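Side-chain contacts in endosialidase (Enterobacteria phage phi92, PDB 4HIZ), which cleaves polysialic acid from within the chain, acting as an endosialidase on alpha-2,8 and alpha-2,9 linkages of this sialic acid polymer: residues H208-G213 and W260-R265; T224-N229 and V243-A248; S234-N237 and F241-T244. All coordinates share one frame; numbering follows the deposited sequence.

Overall arrangement
All three contacts reach one antiparallel sheet of the catalytic beta-propeller region, through its strands or the loops between them. In chain order the segments of contacts 2 and 3 are nested within the loop that contact 1 closes between 208-213 and 260-265. Contact 3 is the hairpin of strands 230-237 and 240-244; its second strand runs on into contact 2, and the two share Val243 and Thr244. The centres of contacts 1 and 3 are about 10 Å apart, and their residues touch (His208 and Leu210 on Val235, Leu210 on Phe241); the centre of contact 2 is about 14 Å from that of contact 1 and about 13 Å from that of contact 3. Contact 2 holds Thr224, Gly225, Ser227 and Gly228 of a sialic acid-binding site, while contact 1 is buried.

Contact 1 (H208-G213 and W260-R265); sequences HGLKVG and WHFGTR. With EDO (1,2-ethanediol), chain K.
In the catalytic beta-propeller region, the loop between strands 200-204 and 215-219 drops Leu210 onto strand 261-264, where Phe262 and Thr264 receive it. The contact is small, buried and apolar, and the two leucine methyls divide it. CD1 meets the far end of the Phe262 ring, 3.9 Å from CZ, in an oblique approach from the direction opposite to that of the ring. CD2 reaches CG2 of Thr264 at 4.0 Å. Phe262 holds its CG anti to the backbone N (chi1 179°), which extends the ring toward the loop. The threonine meets Leu210 with its methyl, while OG1 is hydrogen-bonded to Met182 O and Tyr184 N.

The loop is braced from within by His208. Its ND1 accepts the backbone N-H of Leu210 at 2.9 Å, with the donor near the ring plane, and its NE2 is hydrogen-bonded to Asn237 O at the end of strand 230-237, so both ring nitrogens are engaged. An ethanediol, probably from the crystallisation liquor, lies over one ring face, its O2 3.6 Å above the centre; the same O2 accepts Gly209 N at 2.9 Å. Gly209 itself has positive phi, a conformation that favours glycine.

Around the leucine, Val216 of strand 215-219 and Phe241 of strand 240-244 touch both Leu210 and Phe262, while Val232 of strand 230-237 packs on Leu210.

Contact 2 (T224-N229 and V243-A248); sequences TGVSGN and VTLARA. With SLB (N-acetyl-beta-neuraminic acid), chain D; SIA (N-acetyl-alpha-neuraminic acid), chain B.
Leu245 CD2 lies 3.4 Å from Gly225 O and 3.8 Å from Val226 CG2, joining the sialic acid-binding loop 224-229 to the chain just beyond strand 240-244 in the propeller region. The leucine and valine side chains meet at a slant. Leu245 CG is anti to the carbonyl carbon (chi1 -55°), and the end of the side chain comes closer to the loop than its base does. Gly225, with its positive phi and no side chain, lets the leucine methyl come close to its backbone.

On the sugar side, Gly225 N gives its hydrogen to carboxylate O1A of the beta-neuraminic acid at 2.8 Å, N-H...O 165°. Ser227 OG, anti to the backbone N (chi1 169°), donates to O1A of the alpha-neuraminic acid at 2.7 Å and lies 3.1 Å from O9 of the beta sugar, the oxygen that joins the two sugars in an alpha-2,9 linkage. Gly225 thus turns its N-H to the sugar and its carbonyl to the segment 243-248.

Further out, Ala201 of strand 200-204 packs against Val226, Val243 and Leu245, while Phe218 touches Val226 and Val243. Ser221 OG is hydrogen-bonded to Val226 O, tying the loop to its own beginning. A water adds a polar link between the segments, donating to Gly225 O at 2.7 Å and accepting from Ala246 N at 3.0 Å.

Contact 3 (S234-N237 and F241-T244); sequences SVIN and FTVT
The Phe241 ring is approached obliquely by Ser234 O from the opposing strand, and Val235 lies beside the phenylalanine on the same face of the sheet. His208 makes an edge-to-face stack with the ring, and Leu210 and Ile203 also touch the side chain. The setting is the beta hairpin of strands 230-237 and 240-244, whose segments 234-237 and 241-244 run antiparallel at 155°. Phe241 CB is 3.3 Å from Ser234 O, while CG, lying between the backbone N and the carbonyl carbon (chi1 64°), carries the ring away from strand 234-237. Val235, the non-hydrogen-bonded partner of Phe241, brings CG2 to 4.5 Å from Phe241 CB.

On the other face, Ser234 and Thr242 form a hydrogen-bonded pair. Thr242 N donates to Ser234 O at 2.8 Å. Nearer the turn, Ile236 and Asn237 both face Thr240 in a classic beta bulge, and Asn237 OD1 accepts from Asp239 N. Ile236 stretches across Thr242 at about a right angle, CD1 to CG2 3.7 Å. Beside that methyl contact the two hydroxyls close the pair: Ser234 OG and Thr242 OG1 are hydrogen-bonded at 2.6 Å.

Contact 1 (H208-G213 and W260-R265)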
loop_
_atom_site.group_PDB
_atom_site.type_symbol
_atom_site.label_atom_id
_atom_site.label_comp_id
_atom_site.label_asym_id
_atom_site.label_seq_id
_atom_site.Cartn_x
_atom_site.Cartn_y
_atom_site.Cartn_z
ATOM N N HIS A 208 -3.150 33.751 -20.321
ATOM C CA HIS A 208 -3.276 32.302 -20.520
ATOM C C HIS A 208 -1.947 31.533 -20.385
ATOM O O HIS A 208 -1.938 30.342 -20.027
ATOM C CB HIS A 208 -3.962 32.018 -21.869
ATOM C CG HIS A 208 -3.293 32.675 -23.034
ATOM N ND1 HIS A 208 -2.128 32.184 -23.592
ATOM C CD2 HIS A 208 -3.616 33.790 -23.746
ATOM C CE1 HIS A 208 -1.765 32.969 -24.599
ATOM N NE2 HIS A 208 -2.647 33.949 -24.706
ATOM N N GLY A 209 -0.830 32.193 -20.685
ATOM C CA GLY A 209 0.475 31.564 -20.566
ATOM C C GLY A 209 0.733 30.469 -21.577
ATOM O O GLY A 209 1.691 29.723 -21.439
ATOM N N LEU A 210 -0.110 30.355 -22.599
ATOM C CA LEU A 210 0.051 29.280 -23.583
ATOM C C LEU A 210 1.046 29.648 -24.703
ATOM O O LEU A 210 1.251 30.827 -25.007
ATOM C CB LEU A 210 -1.303 28.915 -24.215
ATOM C CG LEU A 210 -2.409 28.590 -23.211
ATOM C CD1 LEU A 210 -3.797 28.551 -23.889
ATOM C CD2 LEU A 210 -2.101 27.264 -22.566
ATOM N N LYS A 211 1.630 28.620 -25.301
ATOM C CA LYS A 211 2.481 28.744 -26.472
ATOM C C LYS A 211 1.926 27.883 -27.583
ATOM O O LYS A 211 1.120 26.974 -27.337
ATOM C CB LYS A 211 3.909 28.308 -26.143
ATOM C CG LYS A 211 4.621 29.263 -25.180
ATOM C CD LYS A 211 5.975 28.722 -24.753
ATOM C CE LYS A 211 6.783 29.814 -24.018
ATOM N NZ LYS A 211 7.641 30.655 -24.950
ATOM N N VAL A 212 2.317 28.187 -28.816
ATOM C CA VAL A 212 1.925 27.347 -29.934
ATOM C C VAL A 212 2.281 25.875 -29.676
ATOM O O VAL A 212 3.415 25.550 -29.244
ATOM C CB VAL A 212 2.626 27.818 -31.217
ATOM C CG1 VAL A 212 2.348 26.847 -32.356
ATOM C CG2 VAL A 212 2.152 29.227 -31.577
ATOM N N GLY A 213 1.316 24.995 -29.938
ATOM C CA GLY A 213 1.512 23.572 -29.742
ATOM C C GLY A 213 1.009 23.096 -28.395
ATOM O O GLY A 213 0.866 21.870 -28.189
ATOM N N TRP A 260 -18.506 29.193 -20.198
ATOM C CA TRP A 260 -17.974 27.927 -20.709
ATOM C C TRP A 260 -16.815 27.435 -19.835
ATOM O O TRP A 260 -16.546 28.014 -18.784
ATOM C CB TRP A 260 -17.553 28.102 -22.194
ATOM C CG TRP A 260 -16.656 29.309 -22.497
ATOM C CD1 TRP A 260 -17.055 30.627 -22.619
ATOM C CD2 TRP A 260 -15.241 29.293 -22.785
ATOM N NE1 TRP A 260 -15.974 31.427 -22.949
ATOM C CE2 TRP A 260 -14.851 30.638 -23.044
ATOM C CE3 TRP A 260 -14.264 28.278 -22.833
ATOM C CZ2 TRP A 260 -13.552 30.986 -23.355
ATOM C CZ3 TRP A 260 -12.958 28.627 -23.131
ATOM C CH2 TRP A 260 -12.607 29.977 -23.381
ATOM N N HIS A 261 -16.154 26.374 -20.281
ATOM C CA HIS A 261 -15.136 25.724 -19.454
ATOM C C HIS A 261 -13.874 25.513 -20.259
ATOM O O HIS A 261 -13.935 25.074 -21.413
ATOM C CB HIS A 261 -15.629 24.339 -19.000
ATOM C CG HIS A 261 -16.883 24.387 -18.193
ATOM N ND1 HIS A 261 -16.909 24.829 -16.886
ATOM C CD2 HIS A 261 -18.167 24.097 -18.524
ATOM C CE1 HIS A 261 -18.157 24.791 -16.439
ATOM N NE2 HIS A 261 -18.940 24.341 -17.411
ATOM N N PHE A 262 -12.737 25.795 -19.639
ATOM C CA PHE A 262 -11.440 25.617 -20.279
ATOM C C PHE A 262 -10.481 24.908 -19.338
ATOM O O PHE A 262 -10.432 25.227 -18.147
ATOM C CB PHE A 262 -10.866 27.008 -20.613
ATOM C CG PHE A 262 -9.498 26.963 -21.256
ATOM C CD1 PHE A 262 -9.362 26.734 -22.626
ATOM C CD2 PHE A 262 -8.356 27.105 -20.484
ATOM C CE1 PHE A 262 -8.102 26.682 -23.220
ATOM C CE2 PHE A 262 -7.074 27.031 -21.070
ATOM C CZ PHE A 262 -6.960 26.831 -22.439
ATOM N N GLY A 263 -9.695 23.972 -19.883
ATOM C CA GLY A 263 -8.611 23.386 -19.097
ATOM C C GLY A 263 -7.371 23.241 -19.965
ATOM O O GLY A 263 -7.467 22.941 -21.167
ATOM N N THR A 264 -6.199 23.462 -19.369
ATOM C CA THR A 264 -5.006 23.055 -20.068
ATOM C C THR A 264 -4.863 21.531 -19.947
ATOM O O THR A 264 -5.521 20.888 -19.098
ATOM C CB THR A 264 -3.760 23.691 -19.468
ATOM O OG1 THR A 264 -3.678 23.317 -18.094
ATOM C CG2 THR A 264 -3.845 25.228 -19.582
ATOM N N ARG A 265 -3.993 20.975 -20.777
ATOM C CA ARG A 265 -3.586 19.571 -20.690
ATOM C C ARG A 265 -2.077 19.541 -20.522
ATOM O O ARG A 265 -1.323 19.386 -21.491
ATOM C CB ARG A 265 -4.019 18.803 -21.946
ATOM C CG ARG A 265 -5.561 18.769 -22.123
ATOM C CD ARG A 265 -5.956 17.811 -23.233
ATOM N NE ARG A 265 -5.805 18.417 -24.565
ATOM C CZ ARG A 265 -5.219 17.840 -25.607
ATOM N NH1 ARG A 265 -4.648 16.642 -25.490
ATOM N NH2 ARG A 265 -5.198 18.480 -26.774
HETATM C C1 EDO K . 1.890 35.242 -22.666
HETATM O O1 EDO K . 1.798 36.630 -22.315
HETATM C C2 EDO K . 0.506 34.649 -22.898
HETATM O O2 EDO K . -0.371 34.817 -21.763
#

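Contact 2 (T224-N229 and V243-A248)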
loop_
_atom_site.group_PDB
_atom_site.type_symbol
_atom_site.label_atom_id
_atom_site.label_comp_id
_atom_site.label_asym_id
_atom_site.label_seq_id
_atom_site.Cartn_x
_atom_site.Cartn_y
_atom_site.Cartn_z
ATOM N N THR A 224 -19.506 26.523 -32.312
ATOM C CA THR A 224 -19.379 25.310 -33.110
ATOM C C THR A 224 -17.950 25.073 -33.535
ATOM O O THR A 224 -17.296 25.993 -34.049
ATOM C CB THR A 224 -20.237 25.395 -34.359
ATOM O OG1 THR A 224 -21.595 25.486 -33.953
ATOM C CG2 THR A 224 -20.083 24.133 -35.189
ATOM N N GLY A 225 -17.447 23.862 -33.249
ATOM C CA GLY A 225 -16.093 23.516 -33.654
ATOM C C GLY A 225 -15.040 23.732 -32.582
ATOM O O GLY A 225 -13.923 23.233 -32.707
ATOM N N VAL A 226 -15.378 24.497 -31.552
ATOM C CA VAL A 226 -14.455 24.745 -30.447
ATOM C C VAL A 226 -14.918 23.853 -29.300
ATOM O O VAL A 226 -15.813 24.209 -28.532
ATOM C CB VAL A 226 -14.407 26.222 -30.022
ATOM C CG1 VAL A 226 -13.382 26.426 -28.868
ATOM C CG2 VAL A 226 -14.028 27.087 -31.226
ATOM N N SER A 227 -14.307 22.683 -29.195
ATOM C CA SER A 227 -14.909 21.617 -28.385
ATOM C C SER A 227 -13.876 20.528 -28.156
ATOM O O SER A 227 -13.159 20.156 -29.091
ATOM C CB SER A 227 -16.123 21.028 -29.142
ATOM O OG SER A 227 -16.581 19.835 -28.521
ATOM N N GLY A 228 -13.802 20.014 -26.924
ATOM C CA GLY A 228 -12.931 18.890 -26.695
ATOM C C GLY A 228 -11.470 19.268 -26.699
ATOM O O GLY A 228 -11.101 20.423 -26.473
ATOM N N ASN A 229 -10.628 18.281 -26.971
ATOM C CA ASN A 229 -9.187 18.467 -26.972
ATOM C C ASN A 229 -8.750 19.197 -28.228
ATOM O O ASN A 229 -9.098 18.783 -29.347
ATOM C CB ASN A 229 -8.502 17.099 -26.937
ATOM C CG ASN A 229 -8.510 16.477 -25.569
ATOM O OD1 ASN A 229 -8.918 17.089 -24.592
ATOM N ND2 ASN A 229 -8.048 15.241 -25.492
ATOM N N VAL A 243 -7.095 28.693 -32.094
ATOM C CA VAL A 243 -7.095 27.255 -32.350
ATOM C C VAL A 243 -7.630 27.062 -33.771
ATOM O O VAL A 243 -8.373 27.925 -34.305
ATOM C CB VAL A 243 -7.939 26.449 -31.299
ATOM C CG1 VAL A 243 -7.347 26.634 -29.898
ATOM C CG2 VAL A 243 -9.431 26.860 -31.299
ATOM N N THR A 244 -7.258 25.956 -34.390
ATOM C CA THR A 244 -7.736 25.656 -35.734
ATOM C C THR A 244 -8.883 24.646 -35.741
ATOM O O THR A 244 -8.778 23.585 -35.135
ATOM C CB THR A 244 -6.593 25.099 -36.578
ATOM O OG1 THR A 244 -5.531 26.050 -36.598
ATOM C CG2 THR A 244 -7.040 24.849 -38.024
ATOM N N LEU A 245 -9.968 24.983 -36.444
ATOM C CA LEU A 245 -11.161 24.157 -36.550
ATOM C C LEU A 245 -10.972 23.060 -37.578
ATOM O O LEU A 245 -10.255 23.241 -38.555
ATOM C CB LEU A 245 -12.350 25.026 -36.985
ATOM C CG LEU A 245 -12.666 26.257 -36.133
ATOM C CD1 LEU A 245 -13.911 26.974 -36.671
ATOM C CD2 LEU A 245 -12.878 25.863 -34.677
ATOM N N ALA A 246 -11.655 21.937 -37.374
ATOM C CA ALA A 246 -11.590 20.815 -38.299
ATOM C C ALA A 246 -12.250 21.168 -39.632
ATOM O O ALA A 246 -11.886 20.629 -40.675
ATOM C CB ALA A 246 -12.239 19.580 -37.679
ATOM N N ARG A 247 -13.231 22.061 -39.602
ATOM C CA ARG A 247 -13.796 22.571 -40.847
ATOM C C ARG A 247 -14.237 24.022 -40.705
ATOM O O ARG A 247 -14.471 24.492 -39.595
ATOM C CB ARG A 247 -14.933 21.684 -41.349
ATOM C CG ARG A 247 -16.022 21.446 -40.373
ATOM C CD ARG A 247 -16.989 20.389 -40.922
ATOM N NE ARG A 247 -18.271 20.386 -40.226
ATOM C CZ ARG A 247 -19.350 21.041 -40.645
ATOM N NH1 ARG A 247 -19.305 21.757 -41.762
ATOM N NH2 ARG A 247 -20.476 20.982 -39.947
ATOM N N ALA A 248 -14.325 24.727 -41.830
ATOM C CA ALA A 248 -14.628 26.152 -41.821
ATOM C C ALA A 248 -15.992 26.428 -41.198
ATOM O O ALA A 248 -16.963 25.687 -41.433
ATOM C CB ALA A 248 -14.586 26.721 -43.248
HETATM C C1 SLB D . -18.797 20.722 -32.881
HETATM C C2 SLB D . -19.926 19.721 -32.735
HETATM C C3 SLB D . -21.279 20.264 -33.176
HETATM C C4 SLB D . -22.352 19.297 -32.968
HETATM C C5 SLB D . -22.463 18.805 -31.554
HETATM C C6 SLB D . -21.143 18.501 -30.868
HETATM C C7 SLB D . -21.262 18.767 -29.400
HETATM C C8 SLB D . -19.922 18.434 -28.851
HETATM C C9 SLB D . -19.966 18.454 -27.335
HETATM C C10 SLB D . -24.361 17.594 -30.508
HETATM C C11 SLB D . -25.290 16.374 -30.384
HETATM N N5 SLB D . -23.303 17.624 -31.494
HETATM O O1A SLB D . -18.741 21.695 -32.083
HETATM O O1B SLB D . -17.943 20.529 -33.797
HETATM O O2 SLB D . -19.466 18.678 -33.581
HETATM O O4 SLB D . -23.631 19.838 -33.417
HETATM O O6 SLB D . -19.946 19.193 -31.311
HETATM O O7 SLB D . -21.515 20.154 -29.170
HETATM O O8 SLB D . -19.544 17.155 -29.335
HETATM O O9 SLB D . -18.653 18.200 -26.897
HETATM O O10 SLB D . -24.519 18.556 -29.763
HETATM C C1 SIA B . -18.342 20.166 -25.562
HETATM C C2 SIA B . -18.245 18.641 -25.620
HETATM C C3 SIA B . -16.817 18.143 -25.314
HETATM C C4 SIA B . -16.470 18.221 -23.831
HETATM C C5 SIA B . -17.577 17.608 -22.962
HETATM C C6 SIA B . -18.946 18.191 -23.331
HETATM C C7 SIA B . -20.078 17.452 -22.613
HETATM C C8 SIA B . -21.466 18.065 -22.851
HETATM C C9 SIA B . -21.453 19.580 -22.951
HETATM C C10 SIA B . -17.004 16.916 -20.660
HETATM C C11 SIA B . -16.644 17.398 -19.282
HETATM N N5 SIA B . -17.235 17.878 -21.563
HETATM O O1A SIA B . -17.474 20.807 -26.184
HETATM O O1B SIA B . -19.251 20.752 -24.926
HETATM O O4 SIA B . -15.227 17.519 -23.591
HETATM O O6 SIA B . -19.210 18.066 -24.731
HETATM O O7 SIA B . -20.096 16.122 -23.154
HETATM O O8 SIA B . -21.980 17.545 -24.076
HETATM O O9 SIA B . -21.674 20.020 -24.308
HETATM O O10 SIA B . -17.091 15.718 -20.937
HETATM O O HOH W 1 -13.149 21.738 -34.773
#

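Contact 3 (S234-N237 and F241-T244)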
loop_
_atom_site.group_PDB
_atom_site.type_symbol
_atom_site.label_atom_id
_atom_site.label_comp_id
_atom_site.label_asym_id
_atom_site.label_seq_id
_atom_site.Cartn_x
_atom_site.Cartn_y
_atom_site.Cartn_z
ATOM N N SER A 234 -1.920 29.662 -32.623
ATOM C CA SER A 234 -1.109 30.895 -32.618
ATOM C C SER A 234 -1.389 31.621 -31.330
ATOM O O SER A 234 -2.415 31.352 -30.669
ATOM C CB SER A 234 -1.460 31.823 -33.803
ATOM O OG SER A 234 -2.699 32.477 -33.591
ATOM N N VAL A 235 -0.469 32.515 -30.961
ATOM C CA VAL A 235 -0.664 33.398 -29.827
ATOM C C VAL A 235 -0.648 34.830 -30.338
ATOM O O VAL A 235 0.297 35.266 -31.000
ATOM C CB VAL A 235 0.413 33.194 -28.745
ATOM C CG1 VAL A 235 0.200 34.170 -27.589
ATOM C CG2 VAL A 235 0.338 31.746 -28.239
ATOM N N ILE A 236 -1.714 35.549 -30.032
ATOM C CA ILE A 236 -1.853 36.912 -30.517
ATOM C C ILE A 236 -1.327 37.931 -29.518
ATOM O O ILE A 236 -0.624 38.875 -29.906
ATOM C CB ILE A 236 -3.302 37.176 -30.857
ATOM C CG1 ILE A 236 -3.706 36.284 -32.031
ATOM C CG2 ILE A 236 -3.524 38.648 -31.230
ATOM C CD1 ILE A 236 -5.196 36.349 -32.338
ATOM N N ASN A 237 -1.642 37.741 -28.236
ATOM C CA ASN A 237 -1.114 38.639 -27.214
ATOM C C ASN A 237 -1.253 37.954 -25.857
ATOM O O ASN A 237 -1.639 36.770 -25.820
ATOM C CB ASN A 237 -1.753 40.060 -27.307
ATOM C CG ASN A 237 -3.260 40.060 -27.071
ATOM O OD1 ASN A 237 -3.799 39.256 -26.305
ATOM N ND2 ASN A 237 -3.950 40.979 -27.736
ATOM N N PHE A 241 -5.405 33.889 -27.929
ATOM C CA PHE A 241 -4.740 32.901 -28.768
ATOM C C PHE A 241 -5.718 32.362 -29.781
ATOM O O PHE A 241 -6.891 32.719 -29.756
ATOM C CB PHE A 241 -4.114 31.756 -27.926
ATOM C CG PHE A 241 -5.120 30.912 -27.157
ATOM C CD1 PHE A 241 -5.609 31.345 -25.927
ATOM C CD2 PHE A 241 -5.563 29.688 -27.667
ATOM C CE1 PHE A 241 -6.532 30.572 -25.195
ATOM C CE2 PHE A 241 -6.492 28.889 -26.942
ATOM C CZ PHE A 241 -6.984 29.332 -25.718
ATOM N N THR A 242 -5.256 31.490 -30.665
ATOM C CA THR A 242 -6.198 30.862 -31.592
ATOM C C THR A 242 -6.060 29.340 -31.579
ATOM O O THR A 242 -5.034 28.782 -31.157
ATOM C CB THR A 242 -5.984 31.322 -33.057
ATOM O OG1 THR A 242 -4.721 30.819 -33.537
ATOM C CG2 THR A 242 -6.081 32.883 -33.185
ATOM N N VAL A 243 -7.095 28.693 -32.094
ATOM C CA VAL A 243 -7.095 27.255 -32.350
ATOM C C VAL A 243 -7.630 27.062 -33.771
ATOM O O VAL A 243 -8.373 27.925 -34.305
ATOM C CB VAL A 243 -7.939 26.449 -31.299
ATOM C CG1 VAL A 243 -7.347 26.634 -29.898
ATOM C CG2 VAL A 243 -9.431 26.860 -31.299
ATOM N N THR A 244 -7.258 25.956 -34.390
ATOM C CA THR A 244 -7.736 25.656 -35.734
ATOM C C THR A 244 -8.883 24.646 -35.741
ATOM O O THR A 244 -8.778 23.585 -35.135
ATOM C CB THR A 244 -6.593 25.099 -36.578
ATOM O OG1 THR A 244 -5.531 26.050 -36.598
ATOM C CG2 THR A 244 -7.040 24.849 -38.024
#